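Local coordinates for agmatinase (Burkholderia thailandensis, PDB 4DZ4), which probably hydrolyses agmatine to putrescine and urea at a site holding two manganese ions, at residues 137-142 against 180-185; 141-146 against 187-192; 166-171 against 208-213; 242-247 against 285-290. One frame throughout, in Å; residues are numbered along the deposited sequence.

Contact 1 of 4, residues 137-142 against 180-185; sequences GDHYIT and GTMFYK. With MN (manganese (II) ion), chain P.
Tyr-140 and Met-182 mark the closest backbone approach, 6.0 Å from CA to CA, where the short 3-10 segment 139-141 faces the first turn of helix 182-188. No hydrogen bond crosses; side chains of 180-185 pack on side chains and backbone of the 3-10 turn. The methyl CE of Met-182 lies over one face of the His-139 imidazole, 3.9 Å from the ring centroid, as a CH-pi contact, and it also covers the centre of the Phe-183 ring. Methionine suits this place because its unbranched thioether can bend: CG stands between the backbone N and the carbonyl carbon (chi1 78°), and the chain then bends at chi2. Phe-183 turns its edge to the same imidazole in a T-shaped pair, centroids 5.1 Å apart and planes at 80°, with CZ 3.6 Å from His-139 NE2. In the plane of the Phe-183 ring, Thr-142 CG2 meets CZ at 3.6 Å. An Asx turn, in which Asp-138 OD1 accepts from Tyr-140 N at 2.9 Å, shapes the loop around the histidine. His-139 ND1 binds manganese at 2.2 Å, while NE2 hydrogen-bonds to Thr-244. Metal, threonine and apolar atoms together fix the rotation of the imidazole and keep ND1 aimed at the ion.

Contact 2 of 4, residues 141-146 against 187-192; sequences ITYPLL and VKDGLI
Tyr-143 OH donates to Asp-189 OD2 at 2.6 Å, the one hydrogen bond between 141-146 and 187-192. Helix 182-188 closes here in a Schellman motif: Gly-190 leaves the helix with positive phi (70°), a conformation glycine adopts without the strain a side chain would add, and its N bonds back to Val-187 O at 3.0 Å. The phenol meets OD2 on the syn side, slightly out of the carboxylate plane, with the oxygen at the ring edge. Tyrosine is long enough for the task: CG is anti to the backbone N (chi1 176°), and the ring beyond it carries OH across to Asp-189. Asp-189 lies at the exposed margin, where a charged group can remain hydrated. The rest of the contact is aliphatic, where the start of helix 142-153 packs on the loop that follows helix 182-188. Leu-191 sends CD1 across the tyrosine at about a right angle, 3.9 Å from Tyr-143 CE1, and the same methyl reaches Leu-146 CB at 4.2 Å. Phe-183 and Tyr-242 also touch Leu-146, placing it between the helix layer and the central sheet. Ile-192 completes the patch with a branched, buried side chain, whose CG2 methyl comes 4.1 Å from Leu-146 CD1.

Contact 3 of 4, residues 166-171 against 208-213; sequences CDTWAD and DYLGIN. With MN (manganese (II) ion), chain P.
Thr-168 and Cys-166 make the direct contacts with the turn at 209-212. Thr-168 CB lies 3.7 Å from Leu-210 CD1 as the two side chains slide past each other in opposite directions, and its CG2 meets Ile-212 CD1 tip to tip at 3.9 Å. Cys-166 brings CB to the edge of the Tyr-209 ring, 3.8 Å from CD1, with its sulfur oblique to the ring. Two waters supply polar links: one accepts from Thr-168 OG1 at 2.7 Å and donates to Tyr-209 O, the other donates to both Thr-168 O and Asp-208 O. Threonine suits its place by offering a methyl to the apolar side and a hydroxyl to water. Further out, an Asx turn, Leu-210 N to Asp-208 OD1, leads into a type I' turn with positive phi at Leu-210 and Gly-211, easy for glycine, less usual for leucine. Thr-168 N donates to Cys-166 SG at 3.6 Å, the length expected of a sulfur acceptor, spanning Asp-167, whose OD2 binds manganese at 2.0 Å while OD1 accepts from the metal-bound water. Thr-168 also packs on Phe-183 of helix 182-188 and Gln-199 of strand 198-202; Tyr-209 touches Tyr-86 of a second subunit, and 208-213 leads into the outermost strand 213-216.

Contact 4 of 4, residues 242-247 against 285-290; sequences YLTFDI and GADVVE. With MN (manganese (II) ion), chain P; MN (manganese (II) ion), chain Q.
Strands 240-246 and 282-289 are parallel neighbours in the middle of the sheet, joined through helix 268-276 as a beta-alpha-beta unit, and this contact is their hydrogen-bonded seam near the C-terminal ends. Their local axes run 7° apart. The bonds alternate, from Leu-243 N to Gly-285 O at the start to Ile-247 N to Val-289 O at the end, with Val-289 N to Phe-245 O at 2.8 Å among them. Leu-243, Phe-245, Ala-286 and Val-288 share the apolar face, the last three against helix 300-323. On the other face Tyr-242 lays its ring over the backbone of Gly-285, with Gly-285 O 3.5 Å above the ring plane; glycine, with no side chain, lets the ring lie this close. Asp-287 accepts two short bonds: Tyr-242 OH reaches OD2 at 2.6 Å from above the carboxylate plane, and Thr-244 OG1 reaches OD1 at 2.6 Å on the syn lone pair. Thr-142 OG1 adds a further bond to OD2, so this buried carboxylate is well satisfied. At the strand end Asp-246 OD2 bridges both metals, 2.2 Å from one manganese ion and a longer 2.6 Å from the ion that His-139 binds. Glu-290 OE2 bonds to His-139 N and His-179 ND1. Thr-244, bonded to that histidine, is the second-shell residue; Asp-287, one step further out, positions it and probably helps polarise the metal-bound imidazole.

In the fold
Contacts 1, 3 and 4 converge on one manganese ion and the water that bridges it to the second, supplying His-139, Asp-167 and Asp-246 from separate parts of the chain; Asp-163 also binds this ion. Contacts 1 and 2 have centres 8 Å apart, share Ile-141 and Thr-142, and both use helix 182-188. Contact 3 lies farther toward the surface, its centre about 17 Å from that of contact 4. Along the chain, contacts 1 and 2 interleave with contact 3, whereas contact 4 opens after all three have closed. The central parallel sheet therefore carries the metal site at the C-terminal ends of its strands, and the loops and helices of the other contacts pack around it, as in the arginase family.

Contact 1 of 4, residues 137-142 against 180-185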
loop_
_atom_site.group_PDB
_atom_site.type_symbol
_atom_site.label_atom_id
_atom_site.label_comp_id
_atom_site.label_asym_id
_atom_site.label_seq_id
_atom_site.Cartn_x
_atom_site.Cartn_y
_atom_site.Cartn_z
ATOM N N GLY B 137 14.541 3.529 15.563
ATOM C CA GLY B 137 14.518 3.027 16.934
ATOM C C GLY B 137 13.454 3.737 17.769
ATOM O O GLY B 137 13.104 4.911 17.543
ATOM N N ASP B 138 12.942 3.012 18.750
ATOM C CA ASP B 138 11.915 3.586 19.625
ATOM C C ASP B 138 12.515 4.525 20.673
ATOM O O ASP B 138 13.743 4.598 20.848
ATOM C CB ASP B 138 10.974 2.498 20.194
ATOM C CG ASP B 138 11.607 1.677 21.348
ATOM O OD1 ASP B 138 12.215 2.281 22.269
ATOM O OD2 ASP B 138 11.425 0.424 21.358
ATOM N N HIS B 139 11.654 5.300 21.316
ATOM C CA HIS B 139 12.142 6.385 22.185
ATOM C C HIS B 139 12.926 5.937 23.394
ATOM O O HIS B 139 13.653 6.739 24.003
ATOM C CB HIS B 139 10.984 7.296 22.605
ATOM C CG HIS B 139 11.355 8.772 22.610
ATOM N ND1 HIS B 139 10.435 9.751 22.484
ATOM C CD2 HIS B 139 12.590 9.402 22.722
ATOM C CE1 HIS B 139 11.048 10.942 22.498
ATOM N NE2 HIS B 139 12.375 10.736 22.644
ATOM N N TYR B 140 12.788 4.664 23.778
ATOM C CA TYR B 140 13.539 4.176 24.937
ATOM C C TYR B 140 15.037 4.467 24.772
ATOM O O TYR B 140 15.740 4.720 25.767
ATOM C CB TYR B 140 13.328 2.674 25.152
ATOM C CG TYR B 140 14.189 2.170 26.290
ATOM C CD1 TYR B 140 13.760 2.282 27.606
ATOM C CD2 TYR B 140 15.461 1.625 26.038
ATOM C CE1 TYR B 140 14.566 1.851 28.658
ATOM C CE2 TYR B 140 16.279 1.202 27.078
ATOM C CZ TYR B 140 15.810 1.304 28.385
ATOM O OH TYR B 140 16.605 0.883 29.438
ATOM N N ILE B 141 15.530 4.433 23.528
ATOM C CA ILE B 141 16.995 4.592 23.321
ATOM C C ILE B 141 17.548 5.874 23.940
ATOM O O ILE B 141 18.730 5.935 24.324
ATOM C CB ILE B 141 17.410 4.485 21.826
ATOM C CG1 ILE B 141 16.992 5.742 21.022
ATOM C CG2 ILE B 141 16.878 3.163 21.220
ATOM C CD1 ILE B 141 17.530 5.789 19.587
ATOM N N THR B 142 16.711 6.906 24.045
ATOM C CA THR B 142 17.187 8.190 24.546
ATOM C C THR B 142 17.637 8.151 26.023
ATOM O O THR B 142 18.531 8.916 26.434
ATOM C CB THR B 142 16.136 9.270 24.316
ATOM O OG1 THR B 142 15.789 9.283 22.923
ATOM C CG2 THR B 142 16.686 10.667 24.721
ATOM N N GLY B 180 7.673 4.787 26.940
ATOM C CA GLY B 180 6.773 5.785 27.487
ATOM C C GLY B 180 7.073 6.157 28.914
ATOM O O GLY B 180 6.374 6.987 29.518
ATOM N N THR B 181 8.080 5.521 29.508
ATOM C CA THR B 181 8.370 5.824 30.927
ATOM C C THR B 181 9.850 6.141 31.164
ATOM O O THR B 181 10.255 6.388 32.315
ATOM C CB THR B 181 7.946 4.686 31.873
ATOM O OG1 THR B 181 8.740 3.525 31.601
ATOM C CG2 THR B 181 6.461 4.307 31.679
ATOM N N MET B 182 10.650 6.139 30.105
ATOM C CA MET B 182 12.110 6.332 30.299
ATOM C C MET B 182 12.512 7.758 30.717
ATOM O O MET B 182 13.579 7.951 31.329
ATOM C CB MET B 182 12.936 5.820 29.109
ATOM C CG MET B 182 12.984 6.719 27.866
ATOM S SD MET B 182 11.394 6.619 27.051
ATOM C CE MET B 182 11.482 8.152 26.105
ATOM N N PHE B 183 11.662 8.748 30.440
ATOM C CA PHE B 183 11.977 10.102 30.953
ATOM C C PHE B 183 11.518 10.342 32.381
ATOM O O PHE B 183 12.025 11.260 33.034
ATOM C CB PHE B 183 11.530 11.255 30.014
ATOM C CG PHE B 183 12.194 11.228 28.640
ATOM C CD1 PHE B 183 13.462 10.669 28.458
ATOM C CD2 PHE B 183 11.567 11.791 27.542
ATOM C CE1 PHE B 183 14.077 10.638 27.209
ATOM C CE2 PHE B 183 12.172 11.760 26.286
ATOM C CZ PHE B 183 13.424 11.183 26.106
ATOM N N TYR B 184 10.556 9.551 32.858
ATOM C CA TYR B 184 10.322 9.469 34.294
ATOM C C TYR B 184 11.617 9.003 34.966
ATOM O O TYR B 184 12.056 9.596 35.953
ATOM C CB TYR B 184 9.170 8.507 34.598
ATOM C CG TYR B 184 8.886 8.256 36.070
ATOM C CD1 TYR B 184 8.078 9.134 36.821
ATOM C CD2 TYR B 184 9.401 7.114 36.714
ATOM C CE1 TYR B 184 7.804 8.863 38.161
ATOM C CE2 TYR B 184 9.152 6.864 38.052
ATOM C CZ TYR B 184 8.358 7.739 38.770
ATOM O OH TYR B 184 8.087 7.453 40.081
ATOM N N LYS B 185 12.217 7.934 34.429
ATOM C CA LYS B 185 13.458 7.418 35.025
ATOM C C LYS B 185 14.577 8.452 34.920
ATOM O O LYS B 185 15.319 8.648 35.877
ATOM C CB LYS B 185 13.848 6.088 34.357
ATOM C CG LYS B 185 12.735 5.040 34.508
ATOM C CD LYS B 185 13.092 3.760 33.755
ATOM C CE LYS B 185 11.914 2.786 33.763
ATOM N NZ LYS B 185 12.312 1.578 32.961
HETATM MN MN MN P . 8.288 9.437 22.765
HETATM O O HOH W 1 6.433 8.860 22.638
#

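Contact 2 of 4, residues 141-146 against 187-192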
loop_
_atom_site.group_PDB
_atom_site.type_symbol
_atom_site.label_atom_id
_atom_site.label_comp_id
_atom_site.label_asym_id
_atom_site.label_seq_id
_atom_site.Cartn_x
_atom_site.Cartn_y
_atom_site.Cartn_z
ATOM N N ILE B 141 15.530 4.433 23.528
ATOM C CA ILE B 141 16.995 4.592 23.321
ATOM C C ILE B 141 17.548 5.874 23.940
ATOM O O ILE B 141 18.730 5.935 24.324
ATOM C CB ILE B 141 17.410 4.485 21.826
ATOM C CG1 ILE B 141 16.992 5.742 21.022
ATOM C CG2 ILE B 141 16.878 3.163 21.220
ATOM C CD1 ILE B 141 17.530 5.789 19.587
ATOM N N THR B 142 16.711 6.906 24.045
ATOM C CA THR B 142 17.187 8.190 24.546
ATOM C C THR B 142 17.637 8.151 26.023
ATOM O O THR B 142 18.531 8.916 26.434
ATOM C CB THR B 142 16.136 9.270 24.316
ATOM O OG1 THR B 142 15.789 9.283 22.923
ATOM C CG2 THR B 142 16.686 10.667 24.721
ATOM N N TYR B 143 17.057 7.236 26.793
ATOM C CA TYR B 143 17.450 7.093 28.189
ATOM C C TYR B 143 18.920 6.639 28.322
ATOM O O TYR B 143 19.721 7.346 28.922
ATOM C CB TYR B 143 16.444 6.177 28.920
ATOM C CG TYR B 143 16.784 5.858 30.343
ATOM C CD1 TYR B 143 17.154 6.870 31.259
ATOM C CD2 TYR B 143 16.693 4.539 30.812
ATOM C CE1 TYR B 143 17.465 6.558 32.578
ATOM C CE2 TYR B 143 17.027 4.217 32.128
ATOM C CZ TYR B 143 17.383 5.247 33.009
ATOM O OH TYR B 143 17.673 4.920 34.306
ATOM N N PRO B 144 19.307 5.486 27.728
ATOM C CA PRO B 144 20.741 5.185 27.856
ATOM C C PRO B 144 21.651 6.199 27.154
ATOM O O PRO B 144 22.787 6.430 27.595
ATOM C CB PRO B 144 20.888 3.790 27.196
ATOM C CG PRO B 144 19.564 3.541 26.492
ATOM C CD PRO B 144 18.541 4.309 27.289
ATOM N N LEU B 145 21.144 6.856 26.104
ATOM C CA LEU B 145 21.934 7.901 25.454
ATOM C C LEU B 145 22.166 9.054 26.422
ATOM O O LEU B 145 23.289 9.571 26.502
ATOM C CB LEU B 145 21.250 8.399 24.166
ATOM C CG LEU B 145 21.221 7.395 22.990
ATOM C CD1 LEU B 145 20.456 7.995 21.810
ATOM C CD2 LEU B 145 22.631 6.967 22.542
ATOM N N LEU B 146 21.136 9.436 27.172
ATOM C CA LEU B 146 21.277 10.490 28.173
ATOM C C LEU B 146 22.245 10.088 29.297
ATOM O O LEU B 146 22.998 10.910 29.800
ATOM C CB LEU B 146 19.919 10.874 28.762
ATOM C CG LEU B 146 19.016 11.694 27.840
ATOM C CD1 LEU B 146 17.628 11.740 28.460
ATOM C CD2 LEU B 146 19.568 13.112 27.578
ATOM N N VAL B 187 14.332 11.716 34.880
ATOM C CA VAL B 187 14.115 12.733 35.918
ATOM C C VAL B 187 14.467 12.218 37.317
ATOM O O VAL B 187 15.168 12.887 38.088
ATOM C CB VAL B 187 12.681 13.307 35.919
ATOM C CG1 VAL B 187 12.449 14.147 37.187
ATOM C CG2 VAL B 187 12.466 14.136 34.663
ATOM N N LYS B 188 14.008 11.012 37.637
ATOM C CA LYS B 188 14.334 10.426 38.934
ATOM C C LYS B 188 15.862 10.205 39.114
ATOM O O LYS B 188 16.378 10.335 40.227
ATOM C CB LYS B 188 13.542 9.132 39.146
ATOM C CG LYS B 188 12.021 9.354 39.176
ATOM C CD LYS B 188 11.542 10.244 40.323
ATOM C CE LYS B 188 10.331 11.050 39.866
ATOM N NZ LYS B 188 9.825 12.019 40.881
ATOM N N ASP B 189 16.574 9.892 38.037
ATOM C CA ASP B 189 18.040 9.725 38.097
ATOM C C ASP B 189 18.775 11.070 38.174
ATOM O O ASP B 189 19.989 11.078 38.370
ATOM C CB ASP B 189 18.596 8.961 36.883
ATOM C CG ASP B 189 18.140 7.507 36.811
ATOM O OD1 ASP B 189 17.503 6.987 37.766
ATOM O OD2 ASP B 189 18.460 6.886 35.773
ATOM N N GLY B 190 18.057 12.182 38.027
ATOM C CA GLY B 190 18.688 13.513 37.962
ATOM C C GLY B 190 19.477 13.777 36.679
ATOM O O GLY B 190 20.349 14.665 36.661
ATOM N N LEU B 191 19.146 13.051 35.598
ATOM C CA LEU B 191 19.819 13.233 34.307
ATOM C C LEU B 191 19.400 14.514 33.638
ATOM O O LEU B 191 20.185 15.109 32.896
ATOM C CB LEU B 191 19.548 12.062 33.343
ATOM C CG LEU B 191 20.107 10.709 33.786
ATOM C CD1 LEU B 191 19.755 9.650 32.760
ATOM C CD2 LEU B 191 21.619 10.786 33.983
ATOM N N ILE B 192 18.149 14.901 33.845
ATOM C CA ILE B 192 17.614 16.106 33.220
ATOM C C ILE B 192 16.953 17.013 34.241
ATOM O O ILE B 192 16.423 16.540 35.236
ATOM C CB ILE B 192 16.640 15.800 32.067
ATOM C CG1 ILE B 192 15.402 15.058 32.576
ATOM C CG2 ILE B 192 17.354 15.051 30.935
ATOM C CD1 ILE B 192 14.496 14.544 31.464
#

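Contact 3 of 4, residues 166-171 against 208-213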
loop_
_atom_site.group_PDB
_atom_site.type_symbol
_atom_site.label_atom_id
_atom_site.label_comp_id
_atom_site.label_asym_id
_atom_site.label_seq_id
_atom_site.Cartn_x
_atom_site.Cartn_y
_atom_site.Cartn_z
ATOM N N CYS B 166 4.682 12.725 26.569
ATOM C CA CYS B 166 5.658 13.210 27.556
ATOM C C CYS B 166 6.685 12.157 27.951
ATOM O O CYS B 166 7.810 12.494 28.381
ATOM C CB CYS B 166 4.929 13.713 28.797
ATOM S SG CYS B 166 3.985 12.440 29.665
ATOM N N ASP B 167 6.310 10.884 27.803
ATOM C CA ASP B 167 7.167 9.749 28.188
ATOM C C ASP B 167 7.671 9.836 29.630
ATOM O O ASP B 167 8.748 9.315 29.967
ATOM C CB ASP B 167 8.300 9.569 27.166
ATOM C CG ASP B 167 7.751 9.330 25.742
ATOM O OD1 ASP B 167 6.584 8.861 25.638
ATOM O OD2 ASP B 167 8.463 9.603 24.757
ATOM N N THR B 168 6.878 10.483 30.484
ATOM C CA THR B 168 7.187 10.624 31.901
ATOM C C THR B 168 6.125 9.972 32.810
ATOM O O THR B 168 6.054 10.272 33.991
ATOM C CB THR B 168 7.349 12.127 32.284
ATOM O OG1 THR B 168 6.189 12.855 31.834
ATOM C CG2 THR B 168 8.594 12.726 31.652
ATOM N N TRP B 169 5.310 9.054 32.264
ATOM C CA TRP B 169 4.362 8.289 33.071
ATOM C C TRP B 169 5.125 7.454 34.074
ATOM O O TRP B 169 6.182 6.905 33.739
ATOM C CB TRP B 169 3.474 7.424 32.173
ATOM C CG TRP B 169 2.522 8.287 31.373
ATOM C CD1 TRP B 169 1.367 8.945 31.833
ATOM C CD2 TRP B 169 2.645 8.674 29.973
ATOM N NE1 TRP B 169 0.786 9.668 30.814
ATOM C CE2 TRP B 169 1.496 9.552 29.679
ATOM C CE3 TRP B 169 3.542 8.372 28.957
ATOM C CZ2 TRP B 169 1.296 10.113 28.411
ATOM C CZ3 TRP B 169 3.329 8.926 27.675
ATOM C CH2 TRP B 169 2.225 9.768 27.414
ATOM N N ALA B 170 4.606 7.365 35.292
ATOM C CA ALA B 170 5.330 6.702 36.380
ATOM C C ALA B 170 5.515 5.204 36.107
ATOM O O ALA B 170 4.629 4.527 35.557
ATOM C CB ALA B 170 4.629 6.936 37.714
ATOM N N ASP B 171 6.685 4.693 36.473
ATOM C CA ASP B 171 6.995 3.286 36.281
ATOM C C ASP B 171 7.841 2.871 37.485
ATOM O O ASP B 171 8.960 3.334 37.623
ATOM C CB ASP B 171 7.801 3.114 34.999
ATOM C CG ASP B 171 7.947 1.649 34.565
ATOM O OD1 ASP B 171 7.833 0.761 35.435
ATOM O OD2 ASP B 171 8.189 1.411 33.354
ATOM N N ASP B 208 1.026 13.767 36.140
ATOM C CA ASP B 208 2.209 14.389 36.743
ATOM C C ASP B 208 3.325 14.534 35.700
ATOM O O ASP B 208 4.058 13.589 35.431
ATOM C CB ASP B 208 2.647 13.576 37.972
ATOM C CG ASP B 208 3.778 14.219 38.741
ATOM O OD1 ASP B 208 4.269 15.287 38.340
ATOM O OD2 ASP B 208 4.178 13.629 39.764
ATOM N N TYR B 209 3.444 15.726 35.130
ATOM C CA TYR B 209 4.430 16.004 34.089
ATOM C C TYR B 209 5.796 16.327 34.710
ATOM O O TYR B 209 6.736 16.726 33.987
ATOM C CB TYR B 209 3.975 17.177 33.192
ATOM C CG TYR B 209 2.831 16.860 32.242
ATOM C CD1 TYR B 209 3.050 16.140 31.058
ATOM C CD2 TYR B 209 1.531 17.288 32.526
ATOM C CE1 TYR B 209 1.994 15.861 30.178
ATOM C CE2 TYR B 209 0.480 17.027 31.662
ATOM C CZ TYR B 209 0.708 16.306 30.492
ATOM O OH TYR B 209 -0.380 16.058 29.657
ATOM N N LEU B 210 5.882 16.180 36.035
ATOM C CA LEU B 210 7.168 16.275 36.780
ATOM C C LEU B 210 7.813 17.675 36.737
ATOM O O LEU B 210 9.023 17.830 36.922
ATOM C CB LEU B 210 8.167 15.209 36.291
ATOM C CG LEU B 210 7.731 13.731 36.273
ATOM C CD1 LEU B 210 8.816 12.869 35.626
ATOM C CD2 LEU B 210 7.350 13.226 37.658
ATOM N N GLY B 211 7.002 18.696 36.488
ATOM C CA GLY B 211 7.496 20.075 36.468
ATOM C C GLY B 211 8.208 20.471 35.175
ATOM O O GLY B 211 8.784 21.549 35.107
ATOM N N ILE B 212 8.225 19.592 34.172
ATOM C CA ILE B 212 8.814 19.917 32.862
ATOM C C ILE B 212 7.893 20.939 32.162
ATOM O O ILE B 212 6.672 20.804 32.231
ATOM C CB ILE B 212 9.012 18.663 31.967
ATOM C CG1 ILE B 212 9.898 17.618 32.689
ATOM C CG2 ILE B 212 9.663 19.055 30.638
ATOM C CD1 ILE B 212 10.056 16.282 31.977
ATOM N N ASN B 213 8.475 21.960 31.527
ATOM C CA ASN B 213 7.678 22.935 30.757
ATOM C C ASN B 213 7.049 22.261 29.543
ATOM O O ASN B 213 7.740 21.564 28.804
ATOM C CB ASN B 213 8.550 24.082 30.308
ATOM C CG ASN B 213 9.193 24.780 31.478
ATOM O OD1 ASN B 213 8.524 25.497 32.212
ATOM N ND2 ASN B 213 10.485 24.552 31.680
HETATM MN MN MN P . 8.288 9.437 22.765
HETATM O O HOH W 1 6.433 8.860 22.638
HETATM O O HOH W 2 6.507 15.494 31.422
HETATM O O HOH W 3 4.781 11.098 36.346
#

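Contact 4 of 4, residues 242-247 against 285-290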
loop_
_atom_site.group_PDB
_atom_site.type_symbol
_atom_site.label_atom_id
_atom_site.label_comp_id
_atom_site.label_asym_id
_atom_site.label_seq_id
_atom_site.Cartn_x
_atom_site.Cartn_y
_atom_site.Cartn_z
ATOM N N TYR B 242 20.210 18.516 25.202
ATOM C CA TYR B 242 20.093 17.364 24.303
ATOM C C TYR B 242 18.717 17.471 23.647
ATOM O O TYR B 242 17.726 17.665 24.339
ATOM C CB TYR B 242 20.191 16.071 25.112
ATOM C CG TYR B 242 20.208 14.794 24.270
ATOM C CD1 TYR B 242 19.014 14.223 23.798
ATOM C CD2 TYR B 242 21.411 14.181 23.936
ATOM C CE1 TYR B 242 19.032 13.061 23.036
ATOM C CE2 TYR B 242 21.445 13.009 23.186
ATOM C CZ TYR B 242 20.252 12.459 22.734
ATOM O OH TYR B 242 20.257 11.299 21.987
ATOM N N LEU B 243 18.656 17.344 22.323
ATOM C CA LEU B 243 17.378 17.502 21.617
ATOM C C LEU B 243 16.926 16.133 21.154
ATOM O O LEU B 243 17.671 15.450 20.446
ATOM C CB LEU B 243 17.573 18.427 20.414
ATOM C CG LEU B 243 16.318 18.861 19.642
ATOM C CD1 LEU B 243 16.475 20.257 19.053
ATOM C CD2 LEU B 243 15.997 17.842 18.537
ATOM N N THR B 244 15.716 15.735 21.532
ATOM C CA THR B 244 15.199 14.418 21.151
ATOM C C THR B 244 13.917 14.645 20.369
ATOM O O THR B 244 12.989 15.285 20.864
ATOM C CB THR B 244 15.037 13.471 22.376
ATOM O OG1 THR B 244 14.481 12.219 21.955
ATOM C CG2 THR B 244 14.142 14.084 23.483
ATOM N N PHE B 245 13.904 14.184 19.132
ATOM C CA PHE B 245 12.765 14.427 18.251
ATOM C C PHE B 245 12.042 13.127 17.933
ATOM O O PHE B 245 12.541 12.319 17.142
ATOM C CB PHE B 245 13.209 15.118 16.955
ATOM C CG PHE B 245 12.082 15.800 16.228
ATOM C CD1 PHE B 245 11.097 15.044 15.600
ATOM C CD2 PHE B 245 11.992 17.211 16.196
ATOM C CE1 PHE B 245 10.017 15.649 14.947
ATOM C CE2 PHE B 245 10.943 17.827 15.515
ATOM C CZ PHE B 245 9.948 17.048 14.889
ATOM N N ASP B 246 10.871 12.944 18.532
ATOM C CA ASP B 246 10.008 11.791 18.226
ATOM C C ASP B 246 9.161 12.235 17.030
ATOM O O ASP B 246 8.448 13.211 17.126
ATOM C CB ASP B 246 9.183 11.441 19.477
ATOM C CG ASP B 246 8.171 10.260 19.261
ATOM O OD1 ASP B 246 7.868 9.910 18.105
ATOM O OD2 ASP B 246 7.672 9.719 20.278
ATOM N N ILE B 247 9.300 11.554 15.891
ATOM C CA ILE B 247 8.588 11.923 14.666
ATOM C C ILE B 247 7.059 12.019 14.853
ATOM O O ILE B 247 6.392 12.760 14.118
ATOM C CB ILE B 247 8.989 10.998 13.491
ATOM C CG1 ILE B 247 8.841 11.735 12.121
ATOM C CG2 ILE B 247 8.228 9.650 13.565
ATOM C CD1 ILE B 247 9.680 12.992 11.936
ATOM N N GLY B 285 24.054 17.053 21.784
ATOM C CA GLY B 285 23.705 15.751 21.200
ATOM C C GLY B 285 22.245 15.776 20.800
ATOM O O GLY B 285 21.473 16.601 21.293
ATOM N N ALA B 286 21.852 14.856 19.931
ATOM C CA ALA B 286 20.447 14.818 19.474
ATOM C C ALA B 286 20.070 13.447 18.956
ATOM O O ALA B 286 20.942 12.660 18.600
ATOM C CB ALA B 286 20.196 15.866 18.393
ATOM N N ASP B 287 18.764 13.197 18.863
ATOM C CA ASP B 287 18.297 11.984 18.214
ATOM C C ASP B 287 16.955 12.237 17.533
ATOM O O ASP B 287 16.280 13.228 17.831
ATOM C CB ASP B 287 18.309 10.776 19.192
ATOM C CG ASP B 287 17.362 10.943 20.365
ATOM O OD1 ASP B 287 16.206 11.392 20.175
ATOM O OD2 ASP B 287 17.756 10.596 21.499
ATOM N N VAL B 288 16.638 11.369 16.578
ATOM C CA VAL B 288 15.387 11.446 15.846
ATOM C C VAL B 288 14.849 10.017 15.855
ATOM O O VAL B 288 15.489 9.115 15.312
ATOM C CB VAL B 288 15.623 11.931 14.404
ATOM C CG1 VAL B 288 14.283 12.041 13.671
ATOM C CG2 VAL B 288 16.391 13.262 14.410
ATOM N N VAL B 289 13.694 9.829 16.497
ATOM C CA VAL B 289 13.233 8.472 16.839
ATOM C C VAL B 289 11.817 8.187 16.337
ATOM O O VAL B 289 11.091 9.103 15.917
ATOM C CB VAL B 289 13.235 8.250 18.363
ATOM C CG1 VAL B 289 14.689 8.370 18.882
ATOM C CG2 VAL B 289 12.313 9.248 19.091
ATOM N N GLU B 290 11.487 6.889 16.378
ATOM C CA GLU B 290 10.128 6.324 16.220
ATOM C C GLU B 290 9.673 6.272 14.754
ATOM O O GLU B 290 8.492 6.033 14.494
ATOM C CB GLU B 290 9.097 7.034 17.114
ATOM C CG GLU B 290 9.320 6.846 18.635
ATOM C CD GLU B 290 8.850 5.488 19.194
ATOM O OE1 GLU B 290 8.306 4.632 18.475
ATOM O OE2 GLU B 290 9.032 5.264 20.393
HETATM MN MN MN P . 8.288 9.437 22.765
HETATM MN MN MN Q . 5.630 9.807 20.977
HETATM O O HOH W 4 22.514 10.962 20.369
HETATM O O HOH W 1 6.433 8.860 22.638
#